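Local coordinates for hypothetical protein Atu2299 (PDB 2HLY) that is of unknown function but belongs to a family grouped with the papain-like clan CA peptidases, suggesting a related fold, at residues 38-43 and 54-59; 59-64 and 70-75; 87-92 and 98-103. All coordinates share one frame; numbering follows the deposited sequence.

Interaction 1 (38-43 and 54-59)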
ATOM      1  N   PHE A  38      -3.159  -1.000   3.299  1.00  9.07           N
ATOM      2  CA  PHE A  38      -2.394  -0.010   2.551  1.00  9.23           C
ATOM      3  C   PHE A  38      -3.134   0.430   1.311  1.00  9.21           C
ATOM      4  O   PHE A  38      -3.169   1.607   0.999  1.00 10.47           O
ATOM      5  CB  PHE A  38      -0.989  -0.532   2.191  1.00  9.15           C
ATOM      6  CG  PHE A  38      -0.015  -0.452   3.339  1.00  9.59           C
ATOM      7  CD1 PHE A  38       0.450   0.782   3.780  1.00  9.97           C
ATOM      8  CD2 PHE A  38       0.428  -1.603   3.975  1.00 10.55           C
ATOM      9  CE1 PHE A  38       1.339   0.871   4.857  1.00 11.29           C
ATOM     10  CE2 PHE A  38       1.323  -1.531   5.050  1.00 11.05           C
ATOM     11  CZ  PHE A  38       1.773  -0.289   5.490  1.00 10.12           C
ATOM     12  N   SER A  39      -3.784  -0.505   0.631  0.50  9.16           N
ATOM     13  CA  SER A  39      -4.429  -0.170  -0.641  0.50  8.87           C
ATOM     14  C   SER A  39      -5.759   0.542  -0.489  0.50  9.10           C
ATOM     15  O   SER A  39      -6.050   1.498  -1.220  0.50  9.60           O
ATOM     16  CB  SER A  39      -4.578  -1.416  -1.492  0.50  8.97           C
ATOM     17  OG  SER A  39      -3.290  -1.900  -1.812  0.50  7.21           O
ATOM     18  N   THR A  40      -6.577   0.087   0.453  1.00  9.30           N
ATOM     19  CA  THR A  40      -7.866   0.781   0.690  1.00  9.94           C
ATOM     20  C   THR A  40      -7.695   2.131   1.392  1.00  9.90           C
ATOM     21  O   THR A  40      -8.327   3.126   0.990  1.00 10.62           O
ATOM     22  CB  THR A  40      -8.877  -0.083   1.432  1.00  9.77           C
ATOM     23  OG1 THR A  40      -8.337  -0.464   2.692  1.00 10.20           O
ATOM     24  CG2 THR A  40      -9.227  -1.337   0.616  1.00 11.61           C
ATOM     25  N   PHE A  41      -6.845   2.187   2.431  1.00  9.16           N
ATOM     26  CA  PHE A  41      -6.612   3.476   3.104  1.00  9.49           C
ATOM     27  C   PHE A  41      -5.888   4.463   2.170  1.00  9.11           C
ATOM     28  O   PHE A  41      -6.190   5.674   2.165  1.00  9.56           O
ATOM     29  CB  PHE A  41      -5.807   3.298   4.396  1.00  9.71           C
ATOM     30  CG  PHE A  41      -6.588   2.702   5.547  1.00  9.59           C
ATOM     31  CD1 PHE A  41      -7.643   1.813   5.343  1.00 11.44           C
ATOM     32  CD2 PHE A  41      -6.244   3.037   6.851  1.00 12.33           C
ATOM     33  CE1 PHE A  41      -8.345   1.266   6.434  1.00 11.22           C
ATOM     34  CE2 PHE A  41      -6.933   2.498   7.926  1.00 13.35           C
ATOM     35  CZ  PHE A  41      -7.978   1.597   7.710  1.00 11.14           C
ATOM     36  N   GLY A  42      -4.914   3.960   1.401  1.00  9.29           N
ATOM     37  CA  GLY A  42      -4.233   4.795   0.398  1.00  9.31           C
ATOM     38  C   GLY A  42      -5.204   5.364  -0.626  1.00  9.17           C
ATOM     39  O   GLY A  42      -5.205   6.570  -0.904  1.00 10.39           O
ATOM     40  N   ALA A  43      -6.049   4.498  -1.175  1.00  8.50           N
ATOM     41  CA  ALA A  43      -7.073   4.925  -2.125  1.00  9.20           C
ATOM     42  C   ALA A  43      -7.993   5.984  -1.516  1.00  9.30           C
ATOM     43  O   ALA A  43      -8.318   6.981  -2.166  1.00 10.16           O
ATOM     44  CB  ALA A  43      -7.870   3.732  -2.608  1.00  9.40           C
ATOM     45  N   ALA A  54      -9.522   6.590  -7.268  1.00 15.69           N
ATOM     46  CA  ALA A  54      -8.463   5.679  -6.857  1.00 13.61           C
ATOM     47  C   ALA A  54      -9.178   4.413  -6.463  1.00 13.50           C
ATOM     48  O   ALA A  54     -10.116   4.442  -5.659  1.00 14.03           O
ATOM     49  CB  ALA A  54      -7.706   6.248  -5.675  1.00 13.62           C
ATOM     50  N   VAL A  55      -8.744   3.304  -7.045  1.00 12.25           N
ATOM     51  CA  VAL A  55      -9.447   2.033  -6.886  1.00 12.98           C
ATOM     52  C   VAL A  55      -8.454   1.011  -6.334  1.00 12.63           C
ATOM     53  O   VAL A  55      -7.422   0.775  -6.949  1.00 12.93           O
ATOM     54  CB  VAL A  55     -10.005   1.524  -8.252  1.00 13.95           C
ATOM     55  CG1 VAL A  55     -10.771   0.218  -8.081  1.00 15.69           C
ATOM     56  CG2 VAL A  55     -10.917   2.592  -8.909  1.00 14.96           C
ATOM     57  N   PRO A  56      -8.764   0.407  -5.179  1.00 12.03           N
ATOM     58  CA  PRO A  56      -7.938  -0.713  -4.706  1.00 12.73           C
ATOM     59  C   PRO A  56      -8.258  -1.932  -5.546  1.00 12.60           C
ATOM     60  O   PRO A  56      -9.435  -2.173  -5.866  1.00 13.34           O
ATOM     61  CB  PRO A  56      -8.392  -0.923  -3.262  1.00 13.34           C
ATOM     62  CG  PRO A  56      -9.717  -0.271  -3.168  1.00 13.47           C
ATOM     63  CD  PRO A  56      -9.893   0.708  -4.277  1.00 12.69           C
ATOM     64  N   LYS A  57      -7.221  -2.676  -5.923  1.00 11.61           N
ATOM     65  CA  LYS A  57      -7.387  -3.916  -6.685  1.00 11.52           C
ATOM     66  C   LYS A  57      -6.494  -4.957  -6.057  1.00 10.95           C
ATOM     67  O   LYS A  57      -5.564  -4.618  -5.328  1.00 11.67           O
ATOM     68  CB  LYS A  57      -7.001  -3.694  -8.141  1.00 12.34           C
ATOM     69  CG  LYS A  57      -7.978  -2.790  -8.847  1.00 14.53           C
ATOM     70  CD  LYS A  57      -7.817  -2.903 -10.322  1.00 20.01           C
ATOM     71  CE  LYS A  57      -8.904  -2.162 -11.033  1.00 22.70           C
ATOM     72  NZ  LYS A  57      -8.588  -2.185 -12.483  1.00 23.77           N
ATOM     73  N   GLY A  58      -6.786  -6.228  -6.300  1.00 10.22           N
ATOM     74  CA  GLY A  58      -5.953  -7.300  -5.764  1.00  9.65           C
ATOM     75  C   GLY A  58      -5.885  -8.477  -6.714  1.00  9.90           C
ATOM     76  O   GLY A  58      -6.697  -8.597  -7.623  1.00 10.28           O
ATOM     77  N   GLY A  59      -4.874  -9.310  -6.506  1.00  9.95           N
ATOM     78  CA  GLY A  59      -4.734 -10.566  -7.231  1.00  9.92           C
ATOM     79  C   GLY A  59      -3.287 -10.985  -7.142  1.00 10.46           C
ATOM     80  O   GLY A  59      -2.718 -11.062  -6.044  1.00 10.88           O
TER
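Ser-39 O accepts the helical hydrogen bond of Ala-43 N at 3.0 Å, while Pro-56 CB rests against the same oxygen from the neighbouring strand, 3.9 Å away. This is helix-on-sheet packing: helix 31-50 lies along strand 54-58, the edge strand of a four-stranded antiparallel sheet, with the two short axes 7.5 Å apart and running almost exactly opposite ways (172°). No hydrogen bond joins the segments, so the fit depends on small apolar groups. Ala-43, one turn after Ser-39, suits its place because a single methyl lets the helix come down close to the strand; its CB meets Pro-56 CD at 4.0 Å.

Proline is well chosen here. Val-55 and Lys-57 direct their backbone bonds to Glu-93 and Trp-91 of the next strand, so the position between them needs no N-H on that side, and the compact ring can lie against the helix. Lys-57 points to the other side of the sheet, where its NZ forms a salt bridge with Glu-93.

Thr-40 flanks the contact and crosses the proline at about a right angle. With chi1 at 59°, its OG1 sits between the backbone N and the carbonyl carbon and bonds back to Met-36 O, which leaves CG2 to meet Pro-56 CB and CG. Farther along the same helix Gln-47 NE2 bonds Ala-54 O, a polar tie that the two segments themselves lack, and the methyl CB of Ala-54 lies against the carbonyl oxygen of Ala-43 at 3.6 Å.

Interaction 2 (59-64 and 70-75)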
ATOM      1  N   GLY A  59      -4.874  -9.310  -6.506  1.00  9.95           N
ATOM      2  CA  GLY A  59      -4.734 -10.566  -7.231  1.00  9.92           C
ATOM      3  C   GLY A  59      -3.287 -10.985  -7.142  1.00 10.46           C
ATOM      4  O   GLY A  59      -2.718 -11.062  -6.044  1.00 10.88           O
ATOM      5  N   LEU A  60      -2.708 -11.252  -8.307  1.00 10.04           N
ATOM      6  CA  LEU A  60      -1.302 -11.647  -8.408  1.00 10.32           C
ATOM      7  C   LEU A  60      -0.463 -10.399  -8.691  1.00 10.24           C
ATOM      8  O   LEU A  60      -0.828  -9.579  -9.539  1.00 10.28           O
ATOM      9  CB  LEU A  60      -1.130 -12.677  -9.538  1.00 10.90           C
ATOM     10  CG  LEU A  60       0.279 -13.213  -9.751  1.00 12.58           C
ATOM     11  CD1 LEU A  60       0.235 -14.668 -10.220  1.00 13.60           C
ATOM     12  CD2 LEU A  60       1.089 -12.322 -10.715  1.00 14.98           C
ATOM     13  N   ALA A  61       0.652 -10.247  -7.973  1.00 10.08           N
ATOM     14  CA  ALA A  61       1.539  -9.093  -8.197  1.00  9.97           C
ATOM     15  C   ALA A  61       2.989  -9.543  -8.135  1.00 10.24           C
ATOM     16  O   ALA A  61       3.340 -10.419  -7.337  1.00 11.01           O
ATOM     17  CB  ALA A  61       1.288  -7.991  -7.181  1.00 10.21           C
ATOM     18  N   ALA A  62       3.817  -8.960  -8.991  1.00  8.76           N
ATOM     19  CA  ALA A  62       5.249  -9.278  -9.000  1.00  9.16           C
ATOM     20  C   ALA A  62       6.034  -8.025  -9.303  1.00  9.39           C
ATOM     21  O   ALA A  62       5.593  -7.211 -10.104  1.00  8.93           O
ATOM     22  CB  ALA A  62       5.550 -10.333 -10.033  1.00 10.75           C
ATOM     23  N   TYR A  63       7.194  -7.884  -8.665  1.00  9.41           N
ATOM     24  CA  TYR A  63       8.033  -6.703  -8.835  1.00  9.82           C
ATOM     25  C   TYR A  63       9.480  -7.118  -8.995  1.00 10.24           C
ATOM     26  O   TYR A  63       9.929  -8.042  -8.311  1.00 12.10           O
ATOM     27  CB  TYR A  63       7.989  -5.863  -7.562  1.00  9.18           C
ATOM     28  CG  TYR A  63       6.653  -5.267  -7.243  1.00  9.17           C
ATOM     29  CD1 TYR A  63       6.239  -4.099  -7.894  1.00 10.12           C
ATOM     30  CD2 TYR A  63       5.822  -5.832  -6.258  1.00  9.19           C
ATOM     31  CE1 TYR A  63       5.007  -3.518  -7.603  1.00 10.27           C
ATOM     32  CE2 TYR A  63       4.576  -5.252  -5.961  1.00  9.07           C
ATOM     33  CZ  TYR A  63       4.189  -4.095  -6.638  1.00  9.86           C
ATOM     34  OH  TYR A  63       2.979  -3.489  -6.366  1.00 10.66           O
ATOM     35  N   ASN A  64      10.216  -6.434  -9.867  1.00 10.09           N
ATOM     36  CA  ASN A  64      11.662  -6.552  -9.821  1.00 10.46           C
ATOM     37  C   ASN A  64      12.161  -5.394  -8.971  1.00 11.01           C
ATOM     38  O   ASN A  64      12.015  -4.239  -9.356  1.00 11.87           O
ATOM     39  CB  ASN A  64      12.281  -6.498 -11.226  1.00 10.64           C
ATOM     40  CG  ASN A  64      13.805  -6.512 -11.181  1.00 11.96           C
ATOM     41  OD1 ASN A  64      14.417  -5.946 -10.262  1.00 13.18           O
ATOM     42  ND2 ASN A  64      14.427  -7.162 -12.162  1.00 12.80           N
ATOM     43  N   LEU A  70      10.226 -10.061  -6.360  1.00 12.53           N
ATOM     44  CA  LEU A  70       9.295 -10.364  -5.285  1.00 12.85           C
ATOM     45  C   LEU A  70       7.975 -10.808  -5.915  1.00 12.72           C
ATOM     46  O   LEU A  70       7.405 -10.081  -6.729  1.00 12.41           O
ATOM     47  CB  LEU A  70       9.097  -9.111  -4.407  1.00 13.21           C
ATOM     48  CG  LEU A  70       8.070  -9.169  -3.273  1.00 15.84           C
ATOM     49  CD1 LEU A  70       8.309 -10.344  -2.319  1.00 18.97           C
ATOM     50  CD2 LEU A  70       8.104  -7.828  -2.531  1.00 14.48           C
ATOM     51  N   LEU A  71       7.507 -12.002  -5.553  1.00 11.93           N
ATOM     52  CA  LEU A  71       6.369 -12.616  -6.235  1.00 11.58           C
ATOM     53  C   LEU A  71       5.245 -12.934  -5.259  1.00 11.60           C
ATOM     54  O   LEU A  71       5.370 -13.828  -4.400  1.00 11.98           O
ATOM     55  CB  LEU A  71       6.815 -13.870  -7.023  1.00 12.75           C
ATOM     56  CG  LEU A  71       5.777 -14.635  -7.857  1.00 12.71           C
ATOM     57  CD1 LEU A  71       4.992 -13.732  -8.781  1.00 13.53           C
ATOM     58  CD2 LEU A  71       6.450 -15.754  -8.667  1.00 13.74           C
ATOM     59  N   PHE A  72       4.158 -12.175  -5.377  1.00 11.02           N
ATOM     60  CA  PHE A  72       2.972 -12.412  -4.574  1.00 10.70           C
ATOM     61  C   PHE A  72       2.065 -13.364  -5.335  1.00 11.49           C
ATOM     62  O   PHE A  72       1.162 -12.954  -6.074  1.00 11.62           O
ATOM     63  CB  PHE A  72       2.252 -11.109  -4.242  1.00 10.81           C
ATOM     64  CG  PHE A  72       3.053 -10.164  -3.397  1.00 10.67           C
ATOM     65  CD1 PHE A  72       3.131 -10.334  -2.019  1.00 12.82           C
ATOM     66  CD2 PHE A  72       3.685  -9.076  -3.969  1.00 11.82           C
ATOM     67  CE1 PHE A  72       3.858  -9.441  -1.221  1.00 11.81           C
ATOM     68  CE2 PHE A  72       4.417  -8.158  -3.168  1.00 11.82           C
ATOM     69  CZ  PHE A  72       4.494  -8.351  -1.789  1.00 12.02           C
ATOM     70  N   ALA A  73       2.339 -14.651  -5.149  1.00 11.86           N
ATOM     71  CA  ALA A  73       1.624 -15.713  -5.852  1.00 12.88           C
ATOM     72  C   ALA A  73       1.853 -17.019  -5.114  1.00 14.42           C
ATOM     73  O   ALA A  73       2.773 -17.116  -4.296  1.00 14.89           O
ATOM     74  CB  ALA A  73       2.140 -15.831  -7.279  1.00 12.48           C
ATOM     75  N   ASP A  74       1.017 -18.012  -5.419  1.00 15.79           N
ATOM     76  CA  ASP A  74       1.254 -19.384  -4.966  1.00 17.31           C
ATOM     77  C   ASP A  74       1.901 -20.184  -6.090  1.00 18.60           C
ATOM     78  O   ASP A  74       1.630 -19.948  -7.271  1.00 18.32           O
ATOM     79  CB  ASP A  74      -0.066 -20.055  -4.565  1.00 17.75           C
ATOM     80  CG  ASP A  74      -0.603 -19.576  -3.217  1.00 18.91           C
ATOM     81  OD1 ASP A  74       0.060 -18.756  -2.540  1.00 19.78           O
ATOM     82  OD2 ASP A  74      -1.703 -20.041  -2.847  1.00 19.11           O
ATOM     83  N   HIS A  75       2.768 -21.123  -5.728  1.00 19.95           N
ATOM     84  CA  HIS A  75       3.319 -22.044  -6.712  1.00 21.67           C
ATOM     85  C   HIS A  75       2.438 -23.287  -6.773  1.00 22.65           C
ATOM     86  O   HIS A  75       2.053 -23.843  -5.740  1.00 22.49           O
ATOM     87  CB  HIS A  75       4.755 -22.429  -6.366  1.00 21.78           C
ATOM     88  CG  HIS A  75       5.464 -23.143  -7.472  1.00 23.73           C
ATOM     89  ND1 HIS A  75       5.559 -24.517  -7.531  1.00 26.40           N
ATOM     90  CD2 HIS A  75       6.083 -22.674  -8.582  1.00 25.27           C
ATOM     91  CE1 HIS A  75       6.218 -24.864  -8.623  1.00 26.88           C
ATOM     92  NE2 HIS A  75       6.552 -23.763  -9.277  1.00 26.18           N
TER
HETATM   93  O   HOH W   1      -1.550 -13.535  -5.326  1.00 14.68           O
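Ala-61 and Phe-72 face each other as a hydrogen-bonded pair of an antiparallel beta hairpin, strands 60-65 and 68-72, and Tyr-63 with Leu-70 forms the next such pair. The backbone bonds are of unequal strength: Phe-72 N reaches Ala-61 O at 2.8 Å, and Tyr-63 and Leu-70 bond in both directions, but the return bond from Ala-61 N to Phe-72 O is weak at 3.3 Å. Between the pairs, Ala-62 CA makes a C-H...O contact with Leu-70 O at 3.2 Å. Beyond the Ala-61/Phe-72 pair, where the strands part, a water lies within hydrogen-bonding distance of both Gly-59 O and Phe-72 O and can donate to either.

The apolar contacts divide between the two faces. On one, the methyl of Ala-62 meets Leu-71 CD1 at 3.7 Å; farther along, Leu-60 bends its CD1 onto Ala-73 CB, also 3.7 Å off. On the other lie Ala-61, Tyr-63, Leu-70 and Phe-72. Both aromatic side chains have CG beside their own backbone N (chi1 -65° for Tyr-63, -64° for Phe-72), and their rings meet edge to edge, with Tyr-63 CE2 4.0 Å from Phe-72 CE2. Ala-61 is small enough to fit beside Phe-72 CD2.

Outside the hairpin, Phe-72 stacks on His-89. The chemistry therefore implies a hairpin held by its backbone, whose aromatic face, greasy along most of its length, delivers one hydroxyl, Tyr-63 OH, to Tyr-142 OH and, weakly, to the carboxylate oxygen OD2 of Asp-100.

Interaction 3 (87-92 and 98-103)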
ATOM      1  N   ASN A  87      -0.292 -14.978   0.348  1.00 16.34           N
ATOM      2  CA  ASN A  87       0.412 -14.445  -0.843  1.00 15.53           C
ATOM      3  C   ASN A  87      -0.448 -13.556  -1.744  1.00 14.39           C
ATOM      4  O   ASN A  87       0.064 -12.989  -2.710  1.00 14.59           O
ATOM      5  CB  ASN A  87       1.038 -15.561  -1.693  1.00 16.13           C
ATOM      6  CG  ASN A  87       2.200 -16.237  -1.006  1.00 18.26           C
ATOM      7  OD1 ASN A  87       2.959 -15.601  -0.271  1.00 19.71           O
ATOM      8  ND2 ASN A  87       2.353 -17.531  -1.248  1.00 18.60           N
ATOM      9  N   PHE A  88      -1.740 -13.470  -1.449  1.00 13.34           N
ATOM     10  CA  PHE A  88      -2.619 -12.510  -2.124  1.00 12.44           C
ATOM     11  C   PHE A  88      -2.102 -11.094  -1.857  1.00 11.64           C
ATOM     12  O   PHE A  88      -1.646 -10.792  -0.750  1.00 11.84           O
ATOM     13  CB  PHE A  88      -4.036 -12.638  -1.588  1.00 13.12           C
ATOM     14  CG  PHE A  88      -5.052 -11.911  -2.408  1.00 14.31           C
ATOM     15  CD1 PHE A  88      -5.558 -12.505  -3.554  1.00 15.00           C
ATOM     16  CD2 PHE A  88      -5.501 -10.650  -2.035  1.00 17.01           C
ATOM     17  CE1 PHE A  88      -6.499 -11.857  -4.327  1.00 17.17           C
ATOM     18  CE2 PHE A  88      -6.455  -9.987  -2.817  1.00 18.05           C
ATOM     19  CZ  PHE A  88      -6.934 -10.599  -3.964  1.00 15.70           C
ATOM     20  N   HIS A  89      -2.170 -10.234  -2.870  1.00 10.40           N
ATOM     21  CA  HIS A  89      -1.658  -8.874  -2.725  1.00 10.10           C
ATOM     22  C   HIS A  89      -2.571  -7.834  -3.364  1.00 10.41           C
ATOM     23  O   HIS A  89      -3.177  -8.100  -4.399  1.00 10.52           O
ATOM     24  CB  HIS A  89      -0.256  -8.783  -3.324  1.00 10.19           C
ATOM     25  CG  HIS A  89       0.468  -7.526  -2.967  1.00  9.19           C
ATOM     26  ND1 HIS A  89       0.950  -7.292  -1.697  1.00 11.48           N
ATOM     27  CD2 HIS A  89       0.790  -6.436  -3.703  1.00 10.46           C
ATOM     28  CE1 HIS A  89       1.546  -6.109  -1.667  1.00 11.41           C
ATOM     29  NE2 HIS A  89       1.464  -5.573  -2.874  1.00  9.98           N
ATOM     30  N   CYS A  90      -2.682  -6.664  -2.723  1.00 10.28           N
ATOM     31  CA  CYS A  90      -3.487  -5.554  -3.241  1.00 10.84           C
ATOM     32  C   CYS A  90      -2.607  -4.369  -3.578  1.00 10.84           C
ATOM     33  O   CYS A  90      -1.545  -4.185  -2.961  1.00 11.67           O
ATOM     34  CB  CYS A  90      -4.499  -5.092  -2.196  1.00 11.66           C
ATOM     35  SG  CYS A  90      -5.742  -6.324  -1.819  1.00 15.34           S
ATOM     36  N   TRP A  91      -3.086  -3.549  -4.500  1.00  9.58           N
ATOM     37  CA  TRP A  91      -2.407  -2.300  -4.890  1.00  8.99           C
ATOM     38  C   TRP A  91      -3.481  -1.249  -5.199  1.00  9.11           C
ATOM     39  O   TRP A  91      -4.681  -1.517  -5.054  1.00  9.57           O
ATOM     40  CB  TRP A  91      -1.517  -2.544  -6.105  1.00  9.09           C
ATOM     41  CG  TRP A  91      -2.260  -3.041  -7.293  1.00  9.90           C
ATOM     42  CD1 TRP A  91      -2.805  -2.299  -8.300  1.00 10.44           C
ATOM     43  CD2 TRP A  91      -2.543  -4.414  -7.607  1.00 11.07           C
ATOM     44  NE1 TRP A  91      -3.409  -3.117  -9.220  1.00 10.83           N
ATOM     45  CE2 TRP A  91      -3.268  -4.422  -8.817  1.00 10.79           C
ATOM     46  CE3 TRP A  91      -2.242  -5.631  -6.987  1.00 10.77           C
ATOM     47  CZ2 TRP A  91      -3.704  -5.607  -9.423  1.00 10.00           C
ATOM     48  CZ3 TRP A  91      -2.684  -6.813  -7.580  1.00 10.02           C
ATOM     49  CH2 TRP A  91      -3.394  -6.791  -8.794  1.00  9.87           C
ATOM     50  N   VAL A  92      -3.060  -0.056  -5.627  1.00  8.66           N
ATOM     51  CA  VAL A  92      -4.010   0.994  -5.988  1.00  9.47           C
ATOM     52  C   VAL A  92      -3.789   1.376  -7.442  1.00 10.09           C
ATOM     53  O   VAL A  92      -2.643   1.427  -7.903  1.00  9.87           O
ATOM     54  CB  VAL A  92      -3.817   2.242  -5.099  1.00  9.66           C
ATOM     55  CG1 VAL A  92      -4.780   3.348  -5.512  1.00 11.30           C
ATOM     56  CG2 VAL A  92      -4.079   1.869  -3.657  1.00 11.04           C
ATOM     57  N   ALA A  98      -0.091   3.165 -11.082  1.00  9.27           N
ATOM     58  CA  ALA A  98      -0.028   2.027 -10.149  1.00  9.56           C
ATOM     59  C   ALA A  98       0.742   2.518  -8.934  1.00  9.13           C
ATOM     60  O   ALA A  98       1.900   2.974  -9.049  1.00  9.81           O
ATOM     61  CB  ALA A  98       0.712   0.863 -10.785  1.00 10.00           C
ATOM     62  N   ILE A  99       0.101   2.436  -7.770  1.00  8.46           N
ATOM     63  CA  ILE A  99       0.735   2.838  -6.536  1.00  9.69           C
ATOM     64  C   ILE A  99       0.617   1.702  -5.527  1.00  9.14           C
ATOM     65  O   ILE A  99      -0.477   1.178  -5.294  1.00  9.62           O
ATOM     66  CB  ILE A  99       0.108   4.130  -5.966  1.00 10.18           C
ATOM     67  CG1 ILE A  99       0.091   5.215  -7.057  1.00 10.59           C
ATOM     68  CG2 ILE A  99       0.937   4.613  -4.779  1.00 10.42           C
ATOM     69  CD1 ILE A  99      -0.617   6.495  -6.699  1.00 13.14           C
ATOM     70  N   ASP A 100       1.749   1.317  -4.947  1.00  8.61           N
ATOM     71  CA  ASP A 100       1.721   0.298  -3.903  1.00  8.99           C
ATOM     72  C   ASP A 100       2.251   0.949  -2.637  1.00  8.55           C
ATOM     73  O   ASP A 100       3.466   1.058  -2.440  1.00  8.72           O
ATOM     74  CB  ASP A 100       2.548  -0.931  -4.304  1.00  9.86           C
ATOM     75  CG  ASP A 100       2.302  -2.111  -3.397  1.00 10.96           C
ATOM     76  OD1 ASP A 100       1.953  -1.886  -2.211  1.00  9.54           O
ATOM     77  OD2 ASP A 100       2.432  -3.265  -3.879  1.00 10.55           O
ATOM     78  N   PHE A 101       1.336   1.399  -1.784  1.00  8.82           N
ATOM     79  CA  PHE A 101       1.755   2.083  -0.555  1.00  8.26           C
ATOM     80  C   PHE A 101       2.442   1.159   0.449  1.00  8.21           C
ATOM     81  O   PHE A 101       3.017   1.653   1.414  1.00  8.82           O
ATOM     82  CB  PHE A 101       0.565   2.774   0.120  1.00  9.18           C
ATOM     83  CG  PHE A 101       0.048   3.940  -0.646  1.00  9.60           C
ATOM     84  CD1 PHE A 101       0.753   5.133  -0.650  1.00  9.06           C
ATOM     85  CD2 PHE A 101      -1.165   3.863  -1.333  1.00 10.26           C
ATOM     86  CE1 PHE A 101       0.267   6.238  -1.371  1.00 10.13           C
ATOM     87  CE2 PHE A 101      -1.652   4.969  -2.047  1.00  9.97           C
ATOM     88  CZ  PHE A 101      -0.943   6.158  -2.043  1.00  9.56           C
ATOM     89  N   MET A 102       2.364  -0.162   0.235  1.00  7.59           N
ATOM     90  CA  MET A 102       3.022  -1.108   1.126  1.00  8.91           C
ATOM     91  C   MET A 102       4.512  -1.235   0.818  1.00  8.08           C
ATOM     92  O   MET A 102       5.244  -1.835   1.595  1.00  8.48           O
ATOM     93  CB  MET A 102       2.371  -2.500   1.029  1.00  9.47           C
ATOM     94  CG  MET A 102       2.825  -3.447   2.127  1.00 10.87           C
ATOM     95  SD  MET A 102       1.896  -4.971   1.981  1.00 11.99           S
ATOM     96  CE  MET A 102       2.911  -6.078   2.995  1.00 14.64           C
ATOM     97  N   ALA A 103       4.958  -0.704  -0.326  1.00  8.03           N
ATOM     98  CA  ALA A 103       6.309  -1.015  -0.792  1.00  7.99           C
ATOM     99  C   ALA A 103       7.418  -0.786   0.253  1.00  8.85           C
ATOM    100  O   ALA A 103       8.361  -1.596   0.333  1.00  9.47           O
ATOM    101  CB  ALA A 103       6.627  -0.299  -2.127  1.00  8.05           C
TER
HETATM  102  O   HOH W   2      -0.488  -2.619  -0.991  1.00 16.18           O
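His-89 and Asp-100 reach for each other from opposite directions. The NE2 hydrogen points straight at Asp-100 OD2 (2.7 Å, 170°), which lies in the plane of the imidazole and receives it on the syn lone pair, although the ring and carboxylate planes are turned 40° apart. Both side chains leave the backbone with CG opposite its nitrogen, and this extended course lets them meet. Met-102 approaches the same ring at its edge, its sulfur SD 3.8 Å from His-89 CE1.

The other carboxylate oxygen fixes the rotation of the group. Asp-100 OD1 accepts from Met-102 N at 3.0 Å, on the anti side and 21° out of the carboxylate plane, making an Asx turn within the type I beta turn 100-103, and a water lies within hydrogen-bonding distance of both this oxygen and Cys-90 O. Aspartate suits the place because its short chain serves both turn and histidine.

Val-92 and Ile-99 beside them form a hydrogen-bonded antiparallel pair (Val-92 N to Ile-99 O, 2.9 Å). Phe-101 turns its edge to Val-92 CG2, while Ile-99 CG2 lies over the centre of one face of the Phe-101 ring.

A histidine bonded through NE2 to a carboxylate near the end of the neighbouring strand recalls the His-Asp/Asn pair of papain-like clan CA peptidases; the helix residue against His-89 here is Ser-35, and no activity is established.

The three contacts follow one another along the chain, each closing before the next opens. Interactions 1 and 3 lie close, their centres about 7 Å apart, because strands 54-58 and 89-94 are neighbours in the four-stranded sheet, joined by Lys-57 O to Trp-91 N, with Gly-59 N to His-89 O just beyond. Interaction 2 belongs to the three-stranded sheet, its centre about 16 Å from that of interaction 1 and about 11 Å from that of interaction 3. The chain turns a corner at Gly-59, which interactions 1 and 2 share, and so passes between the sheets. Tyr-63, Phe-72, His-89 and Asp-100 meet where the sheets converge, gathering polar and aromatic groups in one buried place.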